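Local coordinates for sensor protein pfeS (Pseudomonas aeruginosa, PDB 3KYZ) that is the sensor part, probably periplasmic, of a membrane-bound histidine kinase that may activate its partner response regulator, PfeR, by phosphorylation, at residues Y13-D25 with R84-D96. Numbering follows the deposited sequence.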
ATOM      1  N   TYR A  13       0.711   2.603  22.533  1.00 43.04           N
ATOM      2  CA  TYR A  13       1.020   2.481  21.112  1.00 41.20           C
ATOM      3  C   TYR A  13      -0.175   1.986  20.296  1.00 35.40           C
ATOM      4  O   TYR A  13      -0.115   1.935  19.072  1.00 35.18           O
ATOM      5  CB  TYR A  13       2.230   1.567  20.902  1.00 47.17           C
ATOM      6  CG  TYR A  13       3.480   2.310  20.482  1.00 53.46           C
ATOM      7  CD1 TYR A  13       4.284   1.834  19.452  1.00 56.88           C
ATOM      8  CD2 TYR A  13       3.845   3.496  21.103  1.00 56.99           C
ATOM      9  CE1 TYR A  13       5.426   2.516  19.063  1.00 59.38           C
ATOM     10  CE2 TYR A  13       4.984   4.185  20.719  1.00 59.77           C
ATOM     11  CZ  TYR A  13       5.769   3.692  19.700  1.00 60.71           C
ATOM     12  OH  TYR A  13       6.900   4.379  19.321  1.00 62.08           O
ATOM     13  N   PHE A  14      -1.256   1.625  20.979  1.00 29.50           N
ATOM     14  CA  PHE A  14      -2.466   1.157  20.309  1.00 25.25           C
ATOM     15  C   PHE A  14      -3.607   2.146  20.482  1.00 22.93           C
ATOM     16  O   PHE A  14      -3.751   2.764  21.543  1.00 24.56           O
ATOM     17  CB  PHE A  14      -2.908  -0.190  20.879  1.00 26.12           C
ATOM     18  CG  PHE A  14      -1.966  -1.320  20.581  1.00 27.58           C
ATOM     19  CD1 PHE A  14      -2.104  -2.067  19.425  1.00 26.87           C
ATOM     20  CD2 PHE A  14      -0.951  -1.643  21.465  1.00 30.76           C
ATOM     21  CE1 PHE A  14      -1.239  -3.113  19.150  1.00 29.99           C
ATOM     22  CE2 PHE A  14      -0.084  -2.689  21.197  1.00 32.73           C
ATOM     23  CZ  PHE A  14      -0.228  -3.424  20.038  1.00 32.76           C
ATOM     24  N   LEU A  15      -4.430   2.282  19.445  1.00 19.59           N
ATOM     25  CA  LEU A  15      -5.643   3.077  19.560  1.00 19.04           C
ATOM     26  C   LEU A  15      -6.552   2.478  20.627  1.00 19.62           C
ATOM     27  O   LEU A  15      -6.687   1.257  20.723  1.00 20.90           O
ATOM     28  CB  LEU A  15      -6.384   3.121  18.228  1.00 19.65           C
ATOM     29  CG  LEU A  15      -5.693   3.804  17.050  1.00 19.77           C
ATOM     30  CD1 LEU A  15      -6.592   3.688  15.828  1.00 21.80           C
ATOM     31  CD2 LEU A  15      -5.386   5.265  17.357  1.00 22.30           C
ATOM     32  N   ALA A  16      -7.172   3.339  21.426  1.00 20.26           N
ATOM     33  CA  ALA A  16      -8.172   2.895  22.382  1.00 21.20           C
ATOM     34  C   ALA A  16      -9.325   2.234  21.637  1.00 19.65           C
ATOM     35  O   ALA A  16      -9.656   2.631  20.520  1.00 19.70           O
ATOM     36  CB  ALA A  16      -8.679   4.073  23.201  1.00 22.00           C
ATOM     37  N   PRO A  17      -9.945   1.223  22.256  1.00 21.09           N
ATOM     38  CA  PRO A  17     -11.046   0.498  21.613  1.00 21.23           C
ATOM     39  C   PRO A  17     -12.156   1.417  21.096  1.00 19.62           C
ATOM     40  O   PRO A  17     -12.651   1.198  19.990  1.00 19.89           O
ATOM     41  CB  PRO A  17     -11.571  -0.398  22.734  1.00 23.99           C
ATOM     42  CG  PRO A  17     -10.385  -0.615  23.617  1.00 25.34           C
ATOM     43  CD  PRO A  17      -9.603   0.663  23.576  1.00 23.61           C
ATOM     44  N   ALA A  18     -12.540   2.429  21.872  1.00 18.15           N
ATOM     45  CA  ALA A  18     -13.618   3.319  21.451  1.00 18.49           C
ATOM     46  C   ALA A  18     -13.228   4.130  20.215  1.00 16.90           C
ATOM     47  O   ALA A  18     -14.082   4.498  19.410  1.00 18.03           O
ATOM     48  CB  ALA A  18     -14.048   4.238  22.590  1.00 19.30           C
ATOM     49  N   ASP A  19     -11.938   4.406  20.064  1.00 15.68           N
ATOM     50  CA  ASP A  19     -11.456   5.121  18.882  1.00 15.10           C
ATOM     51  C   ASP A  19     -11.414   4.215  17.663  1.00 15.67           C
ATOM     52  O   ASP A  19     -11.667   4.665  16.543  1.00 15.30           O
ATOM     53  CB  ASP A  19     -10.107   5.789  19.152  1.00 16.02           C
ATOM     54  CG  ASP A  19     -10.237   6.952  20.114  1.00 18.70           C
ATOM     55  OD1 ASP A  19     -11.336   7.545  20.150  1.00 18.77           O
ATOM     56  OD2 ASP A  19      -9.268   7.261  20.836  1.00 20.14           O
ATOM     57  N   ARG A  20     -11.099   2.937  17.865  1.00 15.04           N
ATOM     58  CA  ARG A  20     -11.181   1.981  16.769  0.50 15.22           C
ATOM     59  C   ARG A  20     -12.618   1.908  16.277  1.00 15.19           C
ATOM     60  O   ARG A  20     -12.877   1.937  15.078  1.00 16.33           O
ATOM     61  CB  ARG A  20     -10.712   0.598  17.216  0.50 15.79           C
ATOM     62  CG  ARG A  20      -9.267   0.569  17.651  0.50 17.11           C
ATOM     63  CD  ARG A  20      -8.838  -0.812  18.105  0.50 17.85           C
ATOM     64  NE  ARG A  20      -7.652  -0.724  18.948  0.50 20.02           N
ATOM     65  CZ  ARG A  20      -6.988  -1.770  19.423  0.50 23.93           C
ATOM     66  NH1 ARG A  20      -5.919  -1.579  20.180  0.50 26.94           N
ATOM     67  NH2 ARG A  20      -7.387  -3.004  19.141  0.50 24.00           N
ATOM     68  N   HIS A  21     -13.556   1.821  17.216  1.00 15.42           N
ATOM     69  CA  HIS A  21     -14.971   1.740  16.874  0.50 16.23           C
ATOM     70  C   HIS A  21     -15.423   2.985  16.111  1.00 15.66           C
ATOM     71  O   HIS A  21     -16.156   2.896  15.130  1.00 17.42           O
ATOM     72  CB  HIS A  21     -15.807   1.555  18.141  0.50 17.51           C
ATOM     73  CG  HIS A  21     -17.270   1.375  17.883  0.50 21.02           C
ATOM     74  ND1 HIS A  21     -18.148   2.434  17.807  0.50 22.75           N
ATOM     75  CD2 HIS A  21     -18.010   0.258  17.690  0.50 22.99           C
ATOM     76  CE1 HIS A  21     -19.366   1.977  17.576  0.50 23.14           C
ATOM     77  NE2 HIS A  21     -19.309   0.660  17.501  0.50 24.49           N
ATOM     78  N   TYR A  22     -14.976   4.149  16.577  1.00 14.33           N
ATOM     79  CA  TYR A  22     -15.318   5.426  15.954  1.00 14.04           C
ATOM     80  C   TYR A  22     -14.861   5.492  14.498  1.00 14.89           C
ATOM     81  O   TYR A  22     -15.627   5.860  13.600  1.00 15.28           O
ATOM     82  CB  TYR A  22     -14.663   6.552  16.736  1.00 16.33           C
ATOM     83  CG  TYR A  22     -15.106   7.947  16.374  1.00 17.81           C
ATOM     84  CD1 TYR A  22     -16.394   8.373  16.664  1.00 19.02           C
ATOM     85  CD2 TYR A  22     -14.226   8.857  15.796  1.00 22.00           C
ATOM     86  CE1 TYR A  22     -16.809   9.648  16.376  1.00 19.97           C
ATOM     87  CE2 TYR A  22     -14.642  10.154  15.496  1.00 20.25           C
ATOM     88  CZ  TYR A  22     -15.941  10.535  15.795  1.00 19.78           C
ATOM     89  OH  TYR A  22     -16.390  11.813  15.526  1.00 22.27           O
ATOM     90  N   LEU A  23     -13.600   5.146  14.263  1.00 14.70           N
ATOM     91  CA  LEU A  23     -13.066   5.202  12.912  1.00 14.64           C
ATOM     92  C   LEU A  23     -13.704   4.124  12.041  1.00 14.31           C
ATOM     93  O   LEU A  23     -13.982   4.353  10.863  1.00 15.26           O
ATOM     94  CB  LEU A  23     -11.539   5.088  12.919  1.00 15.37           C
ATOM     95  CG  LEU A  23     -10.815   6.251  13.611  1.00 14.91           C
ATOM     96  CD1 LEU A  23      -9.304   6.039  13.615  1.00 17.53           C
ATOM     97  CD2 LEU A  23     -11.181   7.597  12.975  1.00 16.83           C
ATOM     98  N   ALA A  24     -13.961   2.956  12.621  1.00 14.03           N
ATOM     99  CA  ALA A  24     -14.640   1.901  11.879  1.00 15.13           C
ATOM    100  C   ALA A  24     -16.025   2.365  11.433  1.00 15.09           C
ATOM    101  O   ALA A  24     -16.487   2.013  10.350  1.00 14.85           O
ATOM    102  CB  ALA A  24     -14.737   0.628  12.700  1.00 17.27           C
ATOM    103  N   ASP A  25     -16.690   3.160  12.261  1.00 13.96           N
ATOM    104  CA  ASP A  25     -18.007   3.654  11.881  1.00 15.22           C
ATOM    105  C   ASP A  25     -17.914   4.548  10.643  1.00 13.67           C
ATOM    106  O   ASP A  25     -18.808   4.538   9.800  1.00 14.07           O
ATOM    107  CB  ASP A  25     -18.685   4.393  13.040  1.00 15.85           C
ATOM    108  CG  ASP A  25     -20.010   4.991  12.630  1.00 20.85           C
ATOM    109  OD1 ASP A  25     -21.020   4.261  12.639  1.00 25.64           O
ATOM    110  OD2 ASP A  25     -20.034   6.184  12.271  1.00 24.05           O
ATOM    111  N   ARG A  84      -1.629   1.171   8.139  1.00 12.54           N
ATOM    112  CA  ARG A  84      -1.852   0.411   9.369  1.00 14.20           C
ATOM    113  C   ARG A  84      -3.331   0.087   9.514  1.00 13.02           C
ATOM    114  O   ARG A  84      -4.186   0.900   9.147  1.00 13.88           O
ATOM    115  CB  ARG A  84      -1.414   1.220  10.598  1.00 16.21           C
ATOM    116  CG  ARG A  84      -0.052   1.886  10.478  1.00 18.11           C
ATOM    117  CD  ARG A  84       1.069   0.863  10.392  1.00 20.47           C
ATOM    118  NE  ARG A  84       1.271   0.187  11.669  1.00 22.60           N
ATOM    119  CZ  ARG A  84       1.998  -0.913  11.830  1.00 25.56           C
ATOM    120  NH1 ARG A  84       2.601  -1.476  10.785  1.00 27.53           N
ATOM    121  NH2 ARG A  84       2.123  -1.453  13.036  1.00 26.30           N
ATOM    122  N   LYS A  85      -3.640  -1.088  10.057  1.00 13.53           N
ATOM    123  CA  LYS A  85      -5.020  -1.407  10.421  1.00 13.74           C
ATOM    124  C   LYS A  85      -5.336  -0.889  11.818  1.00 15.55           C
ATOM    125  O   LYS A  85      -4.430  -0.600  12.603  1.00 16.65           O
ATOM    126  CB  LYS A  85      -5.283  -2.909  10.331  1.00 15.21           C
ATOM    127  CG  LYS A  85      -5.255  -3.447   8.904  1.00 16.11           C
ATOM    128  CD  LYS A  85      -5.750  -4.878   8.867  1.00 18.95           C
ATOM    129  CE  LYS A  85      -5.626  -5.474   7.473  1.00 22.50           C
ATOM    130  NZ  LYS A  85      -6.128  -6.874   7.426  1.00 26.67           N
ATOM    131  N   LEU A  86      -6.625  -0.779  12.127  1.00 14.91           N
ATOM    132  CA  LEU A  86      -7.062  -0.131  13.365  1.00 17.60           C
ATOM    133  C   LEU A  86      -6.493  -0.753  14.639  1.00 19.27           C
ATOM    134  O   LEU A  86      -6.324  -0.055  15.643  1.00 21.59           O
ATOM    135  CB  LEU A  86      -8.587  -0.104  13.450  1.00 18.47           C
ATOM    136  CG  LEU A  86      -9.270   0.933  12.552  1.00 19.20           C
ATOM    137  CD1 LEU A  86     -10.774   0.695  12.492  1.00 20.41           C
ATOM    138  CD2 LEU A  86      -8.966   2.343  13.035  1.00 19.78           C
ATOM    139  N   ASP A  87      -6.221  -2.055  14.617  1.00 19.31           N
ATOM    140  CA  ASP A  87      -5.728  -2.722  15.825  1.00 22.34           C
ATOM    141  C   ASP A  87      -4.224  -2.964  15.840  1.00 20.81           C
ATOM    142  O   ASP A  87      -3.712  -3.713  16.680  1.00 23.53           O
ATOM    143  CB  ASP A  87      -6.494  -4.017  16.101  1.00 27.44           C
ATOM    144  CG  ASP A  87      -6.386  -5.016  14.977  1.00 33.11           C
ATOM    145  OD1 ASP A  87      -5.991  -4.634  13.852  1.00 31.01           O
ATOM    146  OD2 ASP A  87      -6.715  -6.197  15.226  1.00 37.69           O
ATOM    147  N   TRP A  88      -3.513  -2.323  14.918  1.00 19.77           N
ATOM    148  CA  TRP A  88      -2.065  -2.448  14.856  1.00 18.88           C
ATOM    149  C   TRP A  88      -1.400  -1.340  15.663  1.00 20.70           C
ATOM    150  O   TRP A  88      -1.994  -0.289  15.884  1.00 20.56           O
ATOM    151  CB  TRP A  88      -1.589  -2.363  13.402  1.00 18.44           C
ATOM    152  CG  TRP A  88      -2.010  -3.509  12.535  1.00 18.53           C
ATOM    153  CD1 TRP A  88      -2.823  -4.562  12.878  1.00 19.06           C
ATOM    154  CD2 TRP A  88      -1.631  -3.722  11.171  1.00 18.77           C
ATOM    155  NE1 TRP A  88      -2.968  -5.413  11.800  1.00 19.74           N
ATOM    156  CE2 TRP A  88      -2.252  -4.913  10.741  1.00 19.05           C
ATOM    157  CE3 TRP A  88      -0.830  -3.014  10.269  1.00 17.50           C
ATOM    158  CZ2 TRP A  88      -2.089  -5.416   9.452  1.00 19.84           C
ATOM    159  CZ3 TRP A  88      -0.675  -3.511   8.985  1.00 18.97           C
ATOM    160  CH2 TRP A  88      -1.299  -4.705   8.591  1.00 19.42           C
ATOM    161  N   PRO A  89      -0.148  -1.559  16.088  1.00 24.21           N
ATOM    162  CA  PRO A  89       0.579  -0.477  16.765  1.00 26.51           C
ATOM    163  C   PRO A  89       0.661   0.770  15.880  1.00 27.05           C
ATOM    164  O   PRO A  89       0.808   0.643  14.663  1.00 27.39           O
ATOM    165  CB  PRO A  89       1.977  -1.069  16.980  1.00 28.00           C
ATOM    166  CG  PRO A  89       1.790  -2.551  16.899  1.00 27.51           C
ATOM    167  CD  PRO A  89       0.667  -2.774  15.932  1.00 26.05           C
HETATM  168  N   MSE A  90       0.567   1.948  16.491  1.00 29.28           N
HETATM  169  CA  MSE A  90       0.585   3.224  15.773  1.00 31.39           C
HETATM  170  C   MSE A  90       1.735   4.104  16.241  1.00 34.41           C
HETATM  171  O   MSE A  90       1.963   4.241  17.443  1.00 36.57           O
HETATM  172  CB  MSE A  90      -0.711   3.991  16.033  1.00 32.47           C
HETATM  173  CG  MSE A  90      -1.967   3.254  15.662  1.00 33.85           C
HETATM  174 SE   MSE A  90      -2.540   3.684  13.867  0.80 35.51          SE
HETATM  175  CE  MSE A  90      -3.848   2.251  13.668  1.00 28.17           C
ATOM    176  N   SER A  91       2.438   4.727  15.301  1.00 36.40           N
ATOM    177  CA  SER A  91       3.486   5.678  15.664  1.00 39.08           C
ATOM    178  C   SER A  91       3.938   6.535  14.484  1.00 40.76           C
ATOM    179  O   SER A  91       3.728   6.173  13.325  1.00 41.02           O
ATOM    180  CB  SER A  91       4.690   4.950  16.263  1.00 41.18           C
ATOM    181  OG  SER A  91       5.666   4.687  15.272  1.00 44.68           O
ATOM    182  N   ARG A  92       4.555   7.674  14.800  1.00 41.80           N
ATOM    183  CA  ARG A  92       5.101   8.556  13.777  0.50 43.03           C
ATOM    184  C   ARG A  92       6.525   8.140  13.418  1.00 44.35           C
ATOM    185  O   ARG A  92       7.047   8.533  12.375  1.00 44.12           O
ATOM    186  CB  ARG A  92       5.097  10.010  14.261  0.50 43.28           C
ATOM    187  CG  ARG A  92       3.760  10.499  14.795  0.50 43.63           C
ATOM    188  CD  ARG A  92       3.861  11.929  15.311  0.50 44.04           C
ATOM    189  NE  ARG A  92       3.913  12.905  14.225  0.50 45.00           N
ATOM    190  CZ  ARG A  92       3.053  13.908  14.079  0.50 44.58           C
ATOM    191  NH1 ARG A  92       3.176  14.747  13.058  0.50 45.43           N
ATOM    192  NH2 ARG A  92       2.072  14.079  14.956  0.50 42.39           N
ATOM    193  N   ARG A  93       7.139   7.345  14.292  1.00 46.35           N
ATOM    194  CA  ARG A  93       8.535   6.916  14.159  1.00 48.35           C
ATOM    195  C   ARG A  93       9.017   6.657  12.732  1.00 49.03           C
ATOM    196  O   ARG A  93       9.742   7.469  12.151  1.00 49.69           O
ATOM    197  CB  ARG A  93       8.780   5.659  15.003  1.00 49.75           C
ATOM    198  CG  ARG A  93       8.799   5.892  16.508  1.00 52.64           C
ATOM    199  CD  ARG A  93      10.183   6.300  16.994  1.00 56.24           C
ATOM    200  NE  ARG A  93      10.253   6.368  18.451  1.00 60.15           N
ATOM    201  CZ  ARG A  93      10.682   5.377  19.230  1.00 61.93           C
ATOM    202  NH1 ARG A  93      11.086   4.232  18.692  1.00 62.53           N
ATOM    203  NH2 ARG A  93      10.711   5.532  20.547  1.00 62.25           N
ATOM    204  N   LEU A  94       8.613   5.514  12.184  1.00 48.90           N
ATOM    205  CA  LEU A  94       9.187   4.982  10.949  1.00 48.26           C
ATOM    206  C   LEU A  94       9.220   5.958   9.770  1.00 47.36           C
ATOM    207  O   LEU A  94      10.165   5.944   8.982  1.00 48.63           O
ATOM    208  CB  LEU A  94       8.467   3.688  10.549  1.00 48.54           C
ATOM    209  CG  LEU A  94       9.327   2.436  10.353  1.00 48.09           C
ATOM    210  CD1 LEU A  94      10.334   2.267  11.483  1.00 48.41           C
ATOM    211  CD2 LEU A  94       8.445   1.204  10.227  1.00 47.39           C
ATOM    212  N   GLN A  95       8.198   6.801   9.646  1.00 44.89           N
ATOM    213  CA  GLN A  95       8.102   7.691   8.489  1.00 43.18           C
ATOM    214  C   GLN A  95       7.950   9.178   8.811  1.00 42.37           C
ATOM    215  O   GLN A  95       7.768   9.997   7.910  1.00 43.31           O
ATOM    216  CB  GLN A  95       6.972   7.244   7.568  1.00 43.77           C
ATOM    217  CG  GLN A  95       7.266   5.949   6.843  1.00 43.55           C
ATOM    218  CD  GLN A  95       6.490   5.830   5.557  1.00 44.23           C
ATOM    219  OE1 GLN A  95       5.310   5.482   5.562  1.00 40.55           O
ATOM    220  NE2 GLN A  95       7.148   6.124   4.439  1.00 45.88           N
ATOM    221  N   ASP A  96       8.021   9.523  10.092  1.00 41.31           N
ATOM    222  CA  ASP A  96       7.957  10.920  10.511  1.00 40.07           C
ATOM    223  C   ASP A  96       6.707  11.628   9.985  1.00 37.00           C
ATOM    224  O   ASP A  96       6.772  12.752   9.487  1.00 38.61           O
ATOM    225  CB  ASP A  96       9.212  11.671  10.064  1.00 43.99           C
ATOM    226  CG  ASP A  96       9.368  13.004  10.761  1.00 48.17           C
ATOM    227  OD1 ASP A  96       8.749  13.187  11.832  1.00 50.34           O
ATOM    228  OD2 ASP A  96      10.112  13.865  10.242  1.00 52.01           O
TER
HETATM  229  O   HOH W   1      -4.201   0.358  17.305  1.00 20.40           O
HETATM  230  O   HOH W   2      -4.588  -4.980  19.164  1.00 47.51           O
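Phe14 and Pro89 bring the two backbones closest, with their CA atoms 4.9 Å apart; Arg20 and Leu86 mark a second approach. Beside the first, Met90, a selenomethionine, makes the one direct hydrogen bond between the segments. Met90 N donates to Tyr13 O at 2.7 Å, nearly straight at 164°. Further along, a water accepts from Leu15 N and donates to Leu86 O and Trp88 O, tying the lead into the helix to the type I turn Lys85-Trp88.

Tyr13 lays one ring face over Met90 O, while its OH sits above the centre of the Arg93 guanidinium, 3.9 Å from CZ. Phe14 runs alongside Pro89. Its CE1 lies 3.8 Å from Pro89 CD, and the ring edge meets Asp87 O. Arg20, in one of its two deposited conformers, sets a guanidinium face over Asp87 CA. Its NE and NH1 grip Leu15 O side-on, with the oxygen somewhat out of the guanidinium plane.

Leu86 CG lies anti to the carbonyl carbon (chi1 -75°), which carries its methyls to the helix. CD1 reaches Arg20 O and Ala24, and CD2 packs on Leu23 CD1 at 3.8 Å. Leu15 CD1 meets Met90 CE.

Within this Cache-clan sensor domain, the contact joins the start of helix 17-53 to the loop before strand 100-104. Leu23 and Leu86 also pack on Ile103 of that strand. The Trp88 ring meets Phe82 of the second subunit edge-to-face.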